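Local coordinates for protein hydrogenase maturation factor (PDB 3VTH) that probably transfers the carbamoyl group of carbamoyl phosphate, at the cost of ATP, to the C-terminal cysteine of HypE during [NiFe]-hydrogenase maturation, at residues I362-D367 with I443-K448; A400-V405 with V743-I748; N437-Q442 with T468-S473; F530-I533 with K537-P540. All coordinates share one frame; numbering follows the deposited sequence.

Contact 1 of 4, residues I362-D367 with I443-K448; sequences IVNRID and IERYKK
Arg445 reaches from helix 443-448 to Val363 and Asn364 in the loop 362-367; the nearest CA atoms, those of Asn364 and Arg445, are 8.6 Å apart. Along the helix, Ile443 comes first and turns to Phe413 and Met415. Glu444 takes Lys447 in a salt bridge, OE1 to NZ 2.8 Å, one helical turn along. Arg445 then bends at its second and third torsions (141° and 62°), which swings the guanidinium across to the loop. Its NH1 lies obliquely 2.5 Å from Val363 O, a polar approach so short that its nature stays doubtful. The amide of Asn364 slides past in the other direction, its plane turned 74° from the guanidinium. Tyr446, whose ring end comes nearer the loop without touching it, hydrogen-bonds through OH to His425.

The loop is also fixed by backbone bonds of Val363 and Asn364 to Ser144. Arg365, hydrogen-bonded through NH1 to Ile337 O, brings its NE within 5.7 Å of Arg445 NH1; Glu441 forms weak, long ion pairs with both arginines, which probably offsets their repulsion. The contact is thus a polar joint between the telomere-recombination (YrdC-like) part and the Kae1-like part, resting on one arginine.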
loop_
_atom_site.group_PDB
_atom_site.type_symbol
_atom_site.label_atom_id
_atom_site.label_comp_id
_atom_site.label_asym_id
_atom_site.label_seq_id
_atom_site.Cartn_x
_atom_site.Cartn_y
_atom_site.Cartn_z
ATOM N N ILE A 362 -0.963 -11.976 -17.243
ATOM C CA ILE A 362 -1.251 -11.124 -16.092
ATOM C C ILE A 362 -2.322 -10.175 -16.597
ATOM O O ILE A 362 -2.093 -9.428 -17.554
ATOM C CB ILE A 362 -0.011 -10.338 -15.600
ATOM C CG1 ILE A 362 1.053 -11.306 -15.065
ATOM C CG2 ILE A 362 -0.419 -9.271 -14.511
ATOM C CD1 ILE A 362 2.444 -10.644 -14.808
ATOM N N VAL A 363 -3.504 -10.247 -15.988
ATOM C CA VAL A 363 -4.611 -9.392 -16.375
ATOM C C VAL A 363 -4.498 -8.021 -15.721
ATOM O O VAL A 363 -4.674 -6.995 -16.378
ATOM C CB VAL A 363 -5.988 -10.040 -16.011
ATOM C CG1 VAL A 363 -7.126 -9.119 -16.417
ATOM C CG2 VAL A 363 -6.109 -11.434 -16.717
ATOM N N ASN A 364 -4.216 -8.023 -14.422
ATOM C CA ASN A 364 -4.149 -6.804 -13.644
ATOM C C ASN A 364 -2.781 -6.700 -12.995
ATOM O O ASN A 364 -2.484 -7.423 -12.045
ATOM C CB ASN A 364 -5.262 -6.805 -12.575
ATOM C CG ASN A 364 -6.655 -7.027 -13.182
ATOM O OD1 ASN A 364 -7.330 -8.025 -12.883
ATOM N ND2 ASN A 364 -7.070 -6.121 -14.061
ATOM N N ARG A 365 -1.935 -5.809 -13.497
ATOM C CA ARG A 365 -0.593 -5.688 -12.911
ATOM C C ARG A 365 -0.734 -5.056 -11.528
ATOM O O ARG A 365 -1.718 -4.345 -11.266
ATOM C CB ARG A 365 0.318 -4.847 -13.815
ATOM C CG ARG A 365 0.227 -3.340 -13.558
ATOM C CD ARG A 365 0.898 -2.612 -14.674
ATOM N NE ARG A 365 0.070 -2.578 -15.877
ATOM C CZ ARG A 365 0.549 -2.356 -17.093
ATOM N NH1 ARG A 365 1.860 -2.170 -17.271
ATOM N NH2 ARG A 365 -0.270 -2.347 -18.133
ATOM N N ILE A 366 0.227 -5.327 -10.635
ATOM C CA ILE A 366 0.172 -4.811 -9.270
ATOM C C ILE A 366 1.554 -4.876 -8.621
ATOM O O ILE A 366 2.217 -5.898 -8.667
ATOM C CB ILE A 366 -0.916 -5.564 -8.408
ATOM C CG1 ILE A 366 -1.031 -4.984 -6.995
ATOM C CG2 ILE A 366 -0.655 -7.090 -8.366
ATOM C CD1 ILE A 366 -2.392 -5.339 -6.269
ATOM N N ASP A 367 1.999 -3.764 -8.046
ATOM C CA ASP A 367 3.310 -3.723 -7.397
ATOM C C ASP A 367 3.353 -4.480 -6.075
ATOM O O ASP A 367 2.316 -4.760 -5.484
ATOM C CB ASP A 367 3.705 -2.261 -7.157
ATOM C CG ASP A 367 4.219 -1.601 -8.415
ATOM O OD1 ASP A 367 5.293 -2.008 -8.905
ATOM O OD2 ASP A 367 3.533 -0.696 -8.930
ATOM N N ILE A 443 -8.908 2.694 -13.654
ATOM C CA ILE A 443 -10.233 3.194 -13.294
ATOM C C ILE A 443 -11.314 2.429 -14.085
ATOM O O ILE A 443 -12.288 1.963 -13.501
ATOM C CB ILE A 443 -10.354 4.728 -13.468
ATOM C CG1 ILE A 443 -9.555 5.448 -12.376
ATOM C CG2 ILE A 443 -11.822 5.188 -13.404
ATOM C CD1 ILE A 443 -9.499 6.946 -12.576
ATOM N N GLU A 444 -11.111 2.252 -15.389
ATOM C CA GLU A 444 -12.102 1.541 -16.217
ATOM C C GLU A 444 -12.241 0.094 -15.772
ATOM O O GLU A 444 -13.347 -0.438 -15.689
ATOM C CB GLU A 444 -11.760 1.622 -17.713
ATOM C CG GLU A 444 -11.843 3.044 -18.290
ATOM C CD GLU A 444 -13.208 3.698 -18.103
ATOM O OE1 GLU A 444 -13.279 4.756 -17.442
ATOM O OE2 GLU A 444 -14.215 3.150 -18.604
ATOM N N ARG A 445 -11.122 -0.528 -15.435
ATOM C CA ARG A 445 -11.142 -1.926 -15.022
ATOM C C ARG A 445 -11.765 -2.210 -13.648
ATOM O O ARG A 445 -12.420 -3.247 -13.451
ATOM C CB ARG A 445 -9.750 -2.523 -15.139
ATOM C CG ARG A 445 -9.552 -3.056 -16.552
ATOM C CD ARG A 445 -8.189 -2.798 -17.045
ATOM N NE ARG A 445 -7.192 -3.464 -16.214
ATOM C CZ ARG A 445 -6.118 -4.077 -16.700
ATOM N NH1 ARG A 445 -5.265 -4.642 -15.874
ATOM N NH2 ARG A 445 -5.902 -4.117 -18.015
ATOM N N TYR A 446 -11.557 -1.300 -12.708
ATOM C CA TYR A 446 -12.190 -1.397 -11.391
ATOM C C TYR A 446 -13.700 -1.164 -11.513
ATOM O O TYR A 446 -14.488 -1.854 -10.868
ATOM C CB TYR A 446 -11.550 -0.405 -10.408
ATOM C CG TYR A 446 -10.351 -0.951 -9.632
ATOM C CD1 TYR A 446 -10.408 -1.100 -8.243
ATOM C CD2 TYR A 446 -9.163 -1.300 -10.286
ATOM C CE1 TYR A 446 -9.320 -1.585 -7.519
ATOM C CE2 TYR A 446 -8.049 -1.783 -9.574
ATOM C CZ TYR A 446 -8.140 -1.914 -8.188
ATOM O OH TYR A 446 -7.059 -2.386 -7.476
ATOM N N LYS A 447 -14.102 -0.200 -12.345
ATOM C CA LYS A 447 -15.537 0.021 -12.617
ATOM C C LYS A 447 -16.222 -1.209 -13.196
ATOM O O LYS A 447 -17.346 -1.533 -12.822
ATOM C CB LYS A 447 -15.771 1.211 -13.553
ATOM C CG LYS A 447 -15.449 2.579 -12.914
ATOM C CD LYS A 447 -15.902 3.748 -13.803
ATOM C CE LYS A 447 -15.184 3.769 -15.118
ATOM N NZ LYS A 447 -15.649 4.912 -15.963
ATOM N N LYS A 448 -15.549 -1.881 -14.117
ATOM C CA LYS A 448 -16.078 -3.111 -14.691
ATOM C C LYS A 448 -16.045 -4.251 -13.677
ATOM O O LYS A 448 -17.024 -4.970 -13.506
ATOM C CB LYS A 448 -15.281 -3.509 -15.933
ATOM C CG LYS A 448 -15.403 -2.522 -17.074
ATOM C CD LYS A 448 -14.839 -3.108 -18.373
ATOM C CE LYS A 448 -14.416 -1.983 -19.321
ATOM N NZ LYS A 448 -15.594 -1.152 -19.743
#

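Contact 2 of 4, residues A400-V405 with V743-I748; sequences ASILAV and VIANKI
Ile402 points from strand 402-404 at the helix 743-748 and meets it end-on, its terminal methyl set against the helix backbone where Ala745 joins Asn746. The evidence is in the distances: CD1 of Ile402 lies 3.3 Å from Asn746 N and 3.6 Å from Ala745 C, nearer than to either side chain. The beta carbons are a little farther, Ala745 CB at 3.8 Å from Ile402 CD1 and Asn746 CB at 4.0 Å from the same methyl, so this methyl makes nearly all of the close approach. With CG1 opposite the carbonyl carbon (chi1 -75°) and the chain then extended (chi2 167°), the isoleucine projects its full length, while the strand stays 7.3 Å away by the Ile402 and Asn746 CA atoms.

Ala745 also aims at the strand, and its short side chain lets the isoleucine reach the peptide behind it; the alanine touches Ala458 of the adjacent strand 456-460 as well. Asn746 is turned differently: its OD1 makes a weak hydrogen bond with Lys399 N, just ahead of the strand. On another side of the helix, Val743 and Ile744 pack on helix 483-494.

This is consistent with the actin-like ATPase fold, in which a C-terminal helix packs back on the first subdomain. The chemistry here is apolar and buried: dispersion between a methyl and a helix backbone, which holds strand and helix by shape and leaves directional bonding to residues at the margin.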
loop_
_atom_site.group_PDB
_atom_site.type_symbol
_atom_site.label_atom_id
_atom_site.label_comp_id
_atom_site.label_asym_id
_atom_site.label_seq_id
_atom_site.Cartn_x
_atom_site.Cartn_y
_atom_site.Cartn_z
ATOM N N ALA A 400 -24.618 7.014 -2.564
ATOM C CA ALA A 400 -24.521 6.723 -3.995
ATOM C C ALA A 400 -23.055 6.367 -4.243
ATOM O O ALA A 400 -22.243 6.583 -3.362
ATOM C CB ALA A 400 -24.929 7.964 -4.806
ATOM N N SER A 401 -22.719 5.827 -5.414
ATOM C CA SER A 401 -21.314 5.514 -5.733
ATOM C C SER A 401 -20.497 6.771 -6.052
ATOM O O SER A 401 -20.896 7.620 -6.868
ATOM C CB SER A 401 -21.191 4.498 -6.871
ATOM O OG SER A 401 -21.447 3.180 -6.404
ATOM N N ILE A 402 -19.352 6.878 -5.394
ATOM C CA ILE A 402 -18.460 8.021 -5.576
ATOM C C ILE A 402 -17.136 7.511 -6.120
ATOM O O ILE A 402 -16.644 6.479 -5.680
ATOM C CB ILE A 402 -18.237 8.767 -4.239
ATOM C CG1 ILE A 402 -19.501 9.577 -3.892
ATOM C CG2 ILE A 402 -16.978 9.694 -4.299
ATOM C CD1 ILE A 402 -19.535 10.108 -2.468
ATOM N N LEU A 403 -16.582 8.213 -7.102
ATOM C CA LEU A 403 -15.195 7.992 -7.476
ATOM C C LEU A 403 -14.357 9.121 -6.866
ATOM O O LEU A 403 -14.607 10.287 -7.124
ATOM C CB LEU A 403 -15.047 7.977 -9.003
ATOM C CG LEU A 403 -13.621 8.051 -9.573
ATOM C CD1 LEU A 403 -12.798 6.784 -9.230
ATOM C CD2 LEU A 403 -13.700 8.253 -11.081
ATOM N N ALA A 404 -13.368 8.753 -6.059
ATOM C CA ALA A 404 -12.392 9.701 -5.533
ATOM C C ALA A 404 -11.090 9.488 -6.292
ATOM O O ALA A 404 -10.570 8.380 -6.324
ATOM C CB ALA A 404 -12.202 9.494 -4.038
ATOM N N VAL A 405 -10.590 10.555 -6.919
ATOM C CA VAL A 405 -9.540 10.438 -7.920
ATOM C C VAL A 405 -8.144 10.406 -7.322
ATOM O O VAL A 405 -7.181 10.078 -8.024
ATOM C CB VAL A 405 -9.635 11.531 -9.021
ATOM C CG1 VAL A 405 -10.936 11.361 -9.853
ATOM C CG2 VAL A 405 -9.495 12.937 -8.437
ATOM N N VAL A 743 -14.865 9.363 1.719
ATOM C CA VAL A 743 -15.784 9.438 2.866
ATOM C C VAL A 743 -16.237 10.864 3.151
ATOM O O VAL A 743 -17.320 11.073 3.670
ATOM C CB VAL A 743 -15.255 8.744 4.150
ATOM C CG1 VAL A 743 -15.082 7.244 3.888
ATOM C CG2 VAL A 743 -13.938 9.399 4.648
ATOM N N ILE A 744 -15.413 11.848 2.803
ATOM C CA ILE A 744 -15.847 13.232 2.941
ATOM C C ILE A 744 -16.991 13.529 1.975
ATOM O O ILE A 744 -18.019 14.112 2.351
ATOM C CB ILE A 744 -14.686 14.223 2.722
ATOM C CG1 ILE A 744 -13.756 14.196 3.930
ATOM C CG2 ILE A 744 -15.239 15.663 2.507
ATOM C CD1 ILE A 744 -12.379 14.792 3.646
ATOM N N ALA A 745 -16.813 13.135 0.723
ATOM C CA ALA A 745 -17.836 13.430 -0.272
ATOM C C ALA A 745 -19.127 12.677 0.068
ATOM O O ALA A 745 -20.230 13.220 -0.077
ATOM C CB ALA A 745 -17.335 13.094 -1.689
ATOM N N ASN A 746 -18.980 11.442 0.554
ATOM C CA ASN A 746 -20.120 10.641 0.980
ATOM C C ASN A 746 -20.898 11.308 2.104
ATOM O O ASN A 746 -22.128 11.335 2.072
ATOM C CB ASN A 746 -19.695 9.226 1.389
ATOM C CG ASN A 746 -20.881 8.360 1.769
ATOM O OD1 ASN A 746 -21.692 7.985 0.915
ATOM N ND2 ASN A 746 -21.012 8.075 3.059
ATOM N N LYS A 747 -20.181 11.891 3.063
ATOM C CA LYS A 747 -20.832 12.568 4.181
ATOM C C LYS A 747 -21.608 13.787 3.701
ATOM O O LYS A 747 -22.745 14.006 4.112
ATOM C CB LYS A 747 -19.821 12.954 5.267
ATOM C CG LYS A 747 -20.461 13.642 6.487
ATOM C CD LYS A 747 -21.184 12.633 7.395
ATOM C CE LYS A 747 -21.709 13.326 8.654
ATOM N NZ LYS A 747 -22.098 12.325 9.686
ATOM N N ILE A 748 -20.998 14.553 2.798
ATOM C CA ILE A 748 -21.676 15.689 2.169
ATOM C C ILE A 748 -22.966 15.253 1.422
ATOM O O ILE A 748 -24.005 15.880 1.578
ATOM C CB ILE A 748 -20.693 16.499 1.274
ATOM C CG1 ILE A 748 -19.684 17.226 2.178
ATOM C CG2 ILE A 748 -21.466 17.489 0.385
ATOM C CD1 ILE A 748 -18.442 17.837 1.480
#

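Contact 3 of 4, residues N437-Q442 with T468-S473; sequences NYYIEQ and TQYAKS
Helices 437-442 and 468-473 approach to 8.7 Å between the CA atoms of Ile440 and Tyr470, a spacing filled by three side chains. Tyr470 is the one both partners touch. Tyr439 turns its edge to the Tyr470 face in a T-shaped (edge-to-face) pair, the ring planes 82° apart and the centroids 5.8 Å apart; the nearest atoms are Tyr439 CE1 and Tyr470 CD2 at 4.1 Å. Ile440 comes in beside it, on the same side of the Tyr470 plane, and lays CD1 over that face, 3.3 Å from Tyr470 CD1, a tight fit. Both tyrosines hold CG anti to the backbone nitrogen, which sends each ring out across the interhelical space, whereas the isoleucine folds its end over at chi2 -40°.

Polar groups are accounted for at the margin of this packing. A water accepts a hydrogen bond from Tyr470 OH, 2.6 Å from its oxygen, and donates one to Ile440 O at 3.1 Å, so the phenol is tied back to the other helix. Tyr439 OH instead bonds to Val405 O. Along the same segment as Tyr470, Ser473 OG donates to Tyr470 O, lying in the carbonyl plane.

Phe436 and Ile443, also on helix 433-449, widen the surface on which Tyr470 rests, and Leu403 and Val405 touch that same tyrosine from the strand 402-404 region. Ala471 packs on Val457 and His459 of strand 456-460, and Ile443 on Met415 of strand 414-417, so the two helices are seated together on the sheet of the first Kae1-like subdomain.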
loop_
_atom_site.group_PDB
_atom_site.type_symbol
_atom_site.label_atom_id
_atom_site.label_comp_id
_atom_site.label_asym_id
_atom_site.label_seq_id
_atom_site.Cartn_x
_atom_site.Cartn_y
_atom_site.Cartn_z
ATOM N N ASN A 437 -2.041 7.178 -18.468
ATOM C CA ASN A 437 -2.749 6.178 -19.285
ATOM C C ASN A 437 -3.104 4.931 -18.479
ATOM O O ASN A 437 -4.207 4.395 -18.600
ATOM C CB ASN A 437 -1.937 5.772 -20.522
ATOM C CG ASN A 437 -1.847 6.871 -21.555
ATOM O OD1 ASN A 437 -1.023 6.800 -22.471
ATOM N ND2 ASN A 437 -2.690 7.895 -21.425
ATOM N N TYR A 438 -2.153 4.491 -17.666
ATOM C CA TYR A 438 -2.308 3.355 -16.770
ATOM C C TYR A 438 -3.356 3.609 -15.672
ATOM O O TYR A 438 -4.234 2.768 -15.432
ATOM C CB TYR A 438 -0.952 3.023 -16.173
ATOM C CG TYR A 438 -0.937 2.005 -15.059
ATOM C CD1 TYR A 438 -0.248 2.272 -13.880
ATOM C CD2 TYR A 438 -1.587 0.765 -15.181
ATOM C CE1 TYR A 438 -0.199 1.342 -12.840
ATOM C CE2 TYR A 438 -1.563 -0.170 -14.121
ATOM C CZ TYR A 438 -0.859 0.122 -12.971
ATOM O OH TYR A 438 -0.787 -0.777 -11.923
ATOM N N TYR A 439 -3.263 4.767 -15.026
ATOM C CA TYR A 439 -4.309 5.236 -14.123
ATOM C C TYR A 439 -5.695 5.149 -14.768
ATOM O O TYR A 439 -6.601 4.564 -14.200
ATOM C CB TYR A 439 -3.985 6.673 -13.739
ATOM C CG TYR A 439 -4.991 7.439 -12.930
ATOM C CD1 TYR A 439 -5.802 8.387 -13.540
ATOM C CD2 TYR A 439 -5.068 7.293 -11.548
ATOM C CE1 TYR A 439 -6.690 9.167 -12.797
ATOM C CE2 TYR A 439 -5.960 8.064 -10.787
ATOM C CZ TYR A 439 -6.777 9.000 -11.434
ATOM O OH TYR A 439 -7.671 9.789 -10.726
ATOM N N ILE A 440 -5.839 5.718 -15.962
ATOM C CA ILE A 440 -7.131 5.757 -16.669
ATOM C C ILE A 440 -7.698 4.374 -16.914
ATOM O O ILE A 440 -8.885 4.146 -16.689
ATOM C CB ILE A 440 -7.045 6.529 -18.021
ATOM C CG1 ILE A 440 -6.882 8.020 -17.763
ATOM C CG2 ILE A 440 -8.291 6.280 -18.885
ATOM C CD1 ILE A 440 -7.715 8.530 -16.623
ATOM N N GLU A 441 -6.839 3.457 -17.353
ATOM C CA GLU A 441 -7.224 2.081 -17.641
ATOM C C GLU A 441 -7.606 1.303 -16.375
ATOM O O GLU A 441 -8.489 0.442 -16.414
ATOM C CB GLU A 441 -6.106 1.337 -18.397
ATOM C CG GLU A 441 -5.102 0.545 -17.490
ATOM C CD GLU A 441 -4.433 -0.646 -18.192
ATOM O OE1 GLU A 441 -4.809 -0.966 -19.349
ATOM O OE2 GLU A 441 -3.523 -1.272 -17.586
ATOM N N GLN A 442 -6.925 1.579 -15.265
ATOM C CA GLN A 442 -7.264 0.932 -14.009
ATOM C C GLN A 442 -8.616 1.406 -13.495
ATOM O O GLN A 442 -9.393 0.606 -12.976
ATOM C CB GLN A 442 -6.154 1.123 -12.968
ATOM C CG GLN A 442 -4.909 0.282 -13.278
ATOM C CD GLN A 442 -5.235 -1.182 -13.560
ATOM O OE1 GLN A 442 -5.583 -1.942 -12.654
ATOM N NE2 GLN A 442 -5.126 -1.579 -14.823
ATOM N N THR A 468 -7.114 15.768 -10.805
ATOM C CA THR A 468 -8.116 16.842 -10.811
ATOM C C THR A 468 -8.629 17.116 -12.230
ATOM O O THR A 468 -9.838 17.190 -12.459
ATOM C CB THR A 468 -7.543 18.142 -10.191
ATOM O OG1 THR A 468 -7.185 17.882 -8.831
ATOM C CG2 THR A 468 -8.579 19.297 -10.256
ATOM N N GLN A 469 -7.698 17.241 -13.179
ATOM C CA GLN A 469 -8.037 17.424 -14.597
ATOM C C GLN A 469 -8.917 16.282 -15.101
ATOM O O GLN A 469 -9.856 16.502 -15.862
ATOM C CB GLN A 469 -6.763 17.593 -15.447
ATOM C CG GLN A 469 -5.990 18.878 -15.051
ATOM C CD GLN A 469 -4.477 18.834 -15.307
ATOM O OE1 GLN A 469 -3.980 18.028 -16.091
ATOM N NE2 GLN A 469 -3.745 19.734 -14.653
ATOM N N TYR A 470 -8.618 15.063 -14.661
ATOM C CA TYR A 470 -9.459 13.928 -14.999
ATOM C C TYR A 470 -10.864 14.089 -14.407
ATOM O O TYR A 470 -11.843 13.933 -15.123
ATOM C CB TYR A 470 -8.820 12.600 -14.566
ATOM C CG TYR A 470 -9.738 11.394 -14.769
ATOM C CD1 TYR A 470 -10.010 10.896 -16.039
ATOM C CD2 TYR A 470 -10.339 10.773 -13.677
ATOM C CE1 TYR A 470 -10.859 9.776 -16.209
ATOM C CE2 TYR A 470 -11.168 9.678 -13.831
ATOM C CZ TYR A 470 -11.421 9.180 -15.080
ATOM O OH TYR A 470 -12.263 8.099 -15.177
ATOM N N ALA A 471 -10.950 14.427 -13.115
ATOM C CA ALA A 471 -12.242 14.636 -12.447
ATOM C C ALA A 471 -13.105 15.673 -13.173
ATOM O O ALA A 471 -14.287 15.440 -13.423
ATOM C CB ALA A 471 -12.049 15.039 -10.998
ATOM N N LYS A 472 -12.496 16.805 -13.513
ATOM C CA LYS A 472 -13.189 17.886 -14.206
ATOM C C LYS A 472 -13.605 17.492 -15.609
ATOM O O LYS A 472 -14.580 18.020 -16.126
ATOM C CB LYS A 472 -12.325 19.145 -14.277
ATOM C CG LYS A 472 -11.803 19.654 -12.944
ATOM C CD LYS A 472 -12.925 20.112 -12.018
ATOM C CE LYS A 472 -12.627 21.496 -11.428
ATOM N NZ LYS A 472 -11.243 21.635 -10.907
ATOM N N SER A 473 -12.874 16.556 -16.217
ATOM C CA SER A 473 -13.218 16.061 -17.552
ATOM C C SER A 473 -14.508 15.230 -17.576
ATOM O O SER A 473 -15.053 14.975 -18.651
ATOM C CB SER A 473 -12.070 15.221 -18.135
ATOM O OG SER A 473 -12.232 13.835 -17.823
HETATM O O HOH W 1 -11.219 6.254 -16.760
#

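Contact 4 of 4, residues F530-I533 with K537-P540; sequences FERI and KYKP
Two nitrogens of Arg532, NH1 and NH2, meet one oxygen, the hydroxyl of Tyr538. NH2 donates to Tyr538 OH at 2.8 Å with an N-H...O angle of 141°, and NH1 donates to the same OH at 2.9 Å with 135°; both bonds are bent, as they must be when two donors share one acceptor. The hydroxyl sits near the guanidinium plane, so the grip is end-on, and the tyrosine ring is turned 49° from that plane.

The arginine reaches its partner by an extended chain from CG to NE, with CG anti to the backbone nitrogen, and Tyr538 approaches from the opposite direction. Arg532 is in the strand and Tyr538 in the irregular stretch before 539-540; the extended backbone separates their CA atoms, and the side chains close the distance. The pair belongs to the hairpin 517-525/530-542 of the second Kae1-like subdomain, with the Arg532 side chain about 10 Å from that of the iron ligand Asp507.

Other partners hold the same groups. Arg532 NE forms a salt bridge with Glu521 OE2, and Trp518 adds a cation-pi contact; both residues come from strand 517-525. Tyr538 OH, while accepting from Arg532, is hydrogen-bonded to Asp514 OD2, which makes a long, weak ion pair with Arg532 NH1.

All three guanidinium nitrogens are thus engaged, fixing the rotation of the group. The chain of Asp514, Tyr538, Arg532 and Glu521 sets the arginine between two carboxylates, one reached directly and one mainly through the phenol; this probably favours the charged guanidinium and polarises the phenol.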
loop_
_atom_site.group_PDB
_atom_site.type_symbol
_atom_site.label_atom_id
_atom_site.label_comp_id
_atom_site.label_asym_id
_atom_site.label_seq_id
_atom_site.Cartn_x
_atom_site.Cartn_y
_atom_site.Cartn_z
ATOM N N PHE A 530 -13.852 21.334 7.874
ATOM C CA PHE A 530 -12.659 21.512 8.687
ATOM C C PHE A 530 -12.509 22.973 9.081
ATOM O O PHE A 530 -13.004 23.866 8.385
ATOM C CB PHE A 530 -11.409 21.003 7.950
ATOM C CG PHE A 530 -10.930 21.922 6.857
ATOM C CD1 PHE A 530 -10.004 22.940 7.130
ATOM C CD2 PHE A 530 -11.397 21.782 5.568
ATOM C CE1 PHE A 530 -9.572 23.808 6.121
ATOM C CE2 PHE A 530 -10.955 22.632 4.557
ATOM C CZ PHE A 530 -10.044 23.643 4.830
ATOM N N GLU A 531 -11.863 23.203 10.219
ATOM C CA GLU A 531 -11.441 24.536 10.617
ATOM C C GLU A 531 -9.930 24.470 10.840
ATOM O O GLU A 531 -9.445 23.580 11.528
ATOM C CB GLU A 531 -12.169 25.014 11.888
ATOM C CG GLU A 531 -11.658 26.401 12.362
ATOM C CD GLU A 531 -12.352 26.960 13.619
ATOM O OE1 GLU A 531 -13.201 26.265 14.226
ATOM O OE2 GLU A 531 -12.023 28.106 14.002
ATOM N N ARG A 532 -9.193 25.396 10.238
ATOM C CA ARG A 532 -7.751 25.445 10.400
ATOM C C ARG A 532 -7.438 26.181 11.694
ATOM O O ARG A 532 -7.806 27.344 11.852
ATOM C CB ARG A 532 -7.131 26.197 9.232
ATOM C CG ARG A 532 -5.622 26.046 9.145
ATOM C CD ARG A 532 -5.081 27.123 8.209
ATOM N NE ARG A 532 -3.729 26.810 7.761
ATOM C CZ ARG A 532 -2.999 27.634 7.026
ATOM N NH1 ARG A 532 -3.491 28.826 6.673
ATOM N NH2 ARG A 532 -1.783 27.265 6.654
ATOM N N ILE A 533 -6.748 25.516 12.615
ATOM C CA ILE A 533 -6.539 26.076 13.950
ATOM C C ILE A 533 -5.115 26.585 14.120
ATOM O O ILE A 533 -4.887 27.598 14.785
ATOM C CB ILE A 533 -6.848 25.038 15.053
ATOM C CG1 ILE A 533 -8.258 24.457 14.865
ATOM C CG2 ILE A 533 -6.676 25.647 16.462
ATOM C CD1 ILE A 533 -9.379 25.486 15.024
ATOM N N LYS A 537 4.540 29.418 10.497
ATOM C CA LYS A 537 4.626 30.741 9.875
ATOM C C LYS A 537 5.118 30.581 8.439
ATOM O O LYS A 537 6.148 29.946 8.200
ATOM C CB LYS A 537 5.550 31.696 10.660
ATOM C CG LYS A 537 5.528 33.144 10.131
ATOM C CD LYS A 537 6.555 34.040 10.860
ATOM C CE LYS A 537 6.453 35.505 10.384
ATOM N NZ LYS A 537 7.528 36.318 11.051
ATOM N N TYR A 538 4.347 31.114 7.490
ATOM C CA TYR A 538 4.654 30.979 6.057
ATOM C C TYR A 538 6.065 31.449 5.697
ATOM O O TYR A 538 6.459 32.539 6.096
ATOM C CB TYR A 538 3.648 31.788 5.234
ATOM C CG TYR A 538 2.303 31.125 5.126
ATOM C CD1 TYR A 538 2.191 29.835 4.616
ATOM C CD2 TYR A 538 1.138 31.795 5.506
ATOM C CE1 TYR A 538 0.954 29.209 4.501
ATOM C CE2 TYR A 538 -0.104 31.182 5.387
ATOM C CZ TYR A 538 -0.173 29.876 4.884
ATOM O OH TYR A 538 -1.373 29.232 4.741
ATOM N N LYS A 539 6.804 30.623 4.950
ATOM C CA LYS A 539 8.123 30.989 4.442
ATOM C C LYS A 539 8.098 30.941 2.928
ATOM O O LYS A 539 7.425 30.069 2.342
ATOM C CB LYS A 539 9.207 30.019 4.958
ATOM C CG LYS A 539 9.321 29.945 6.481
ATOM C CD LYS A 539 9.832 31.292 7.041
ATOM C CE LYS A 539 9.790 31.309 8.562
ATOM N NZ LYS A 539 10.044 32.679 9.118
ATOM N N PRO A 540 8.845 31.855 2.281
ATOM C CA PRO A 540 8.891 31.874 0.820
ATOM C C PRO A 540 9.702 30.685 0.299
ATOM O O PRO A 540 10.707 30.297 0.909
ATOM C CB PRO A 540 9.593 33.205 0.503
ATOM C CG PRO A 540 10.507 33.443 1.696
ATOM C CD PRO A 540 9.717 32.887 2.887
#

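Contacts 1, 2 and 3 form a connected group, whereas contact 4 stands apart. Contacts 1 and 3 share helix 433-449, with centres 14 Å apart: its residues 443-448 serve the joint to the YrdC-like part, and 437-442 pack on helix 466-473. Contact 2 touches contact 3 through Val405 and Leu403, their centres 17 Å apart. Along the chain, contacts 1 and 2 alternate their segments, and contacts 3 and 4 both lie inside the loop closed by contact 2. Contact 4, in the second Kae1-like subdomain, is centred 26 Å from contact 2. Together they span a domain junction, the helix-helix packing of the first Kae1-like subdomain, the chain's return and a distant hairpin.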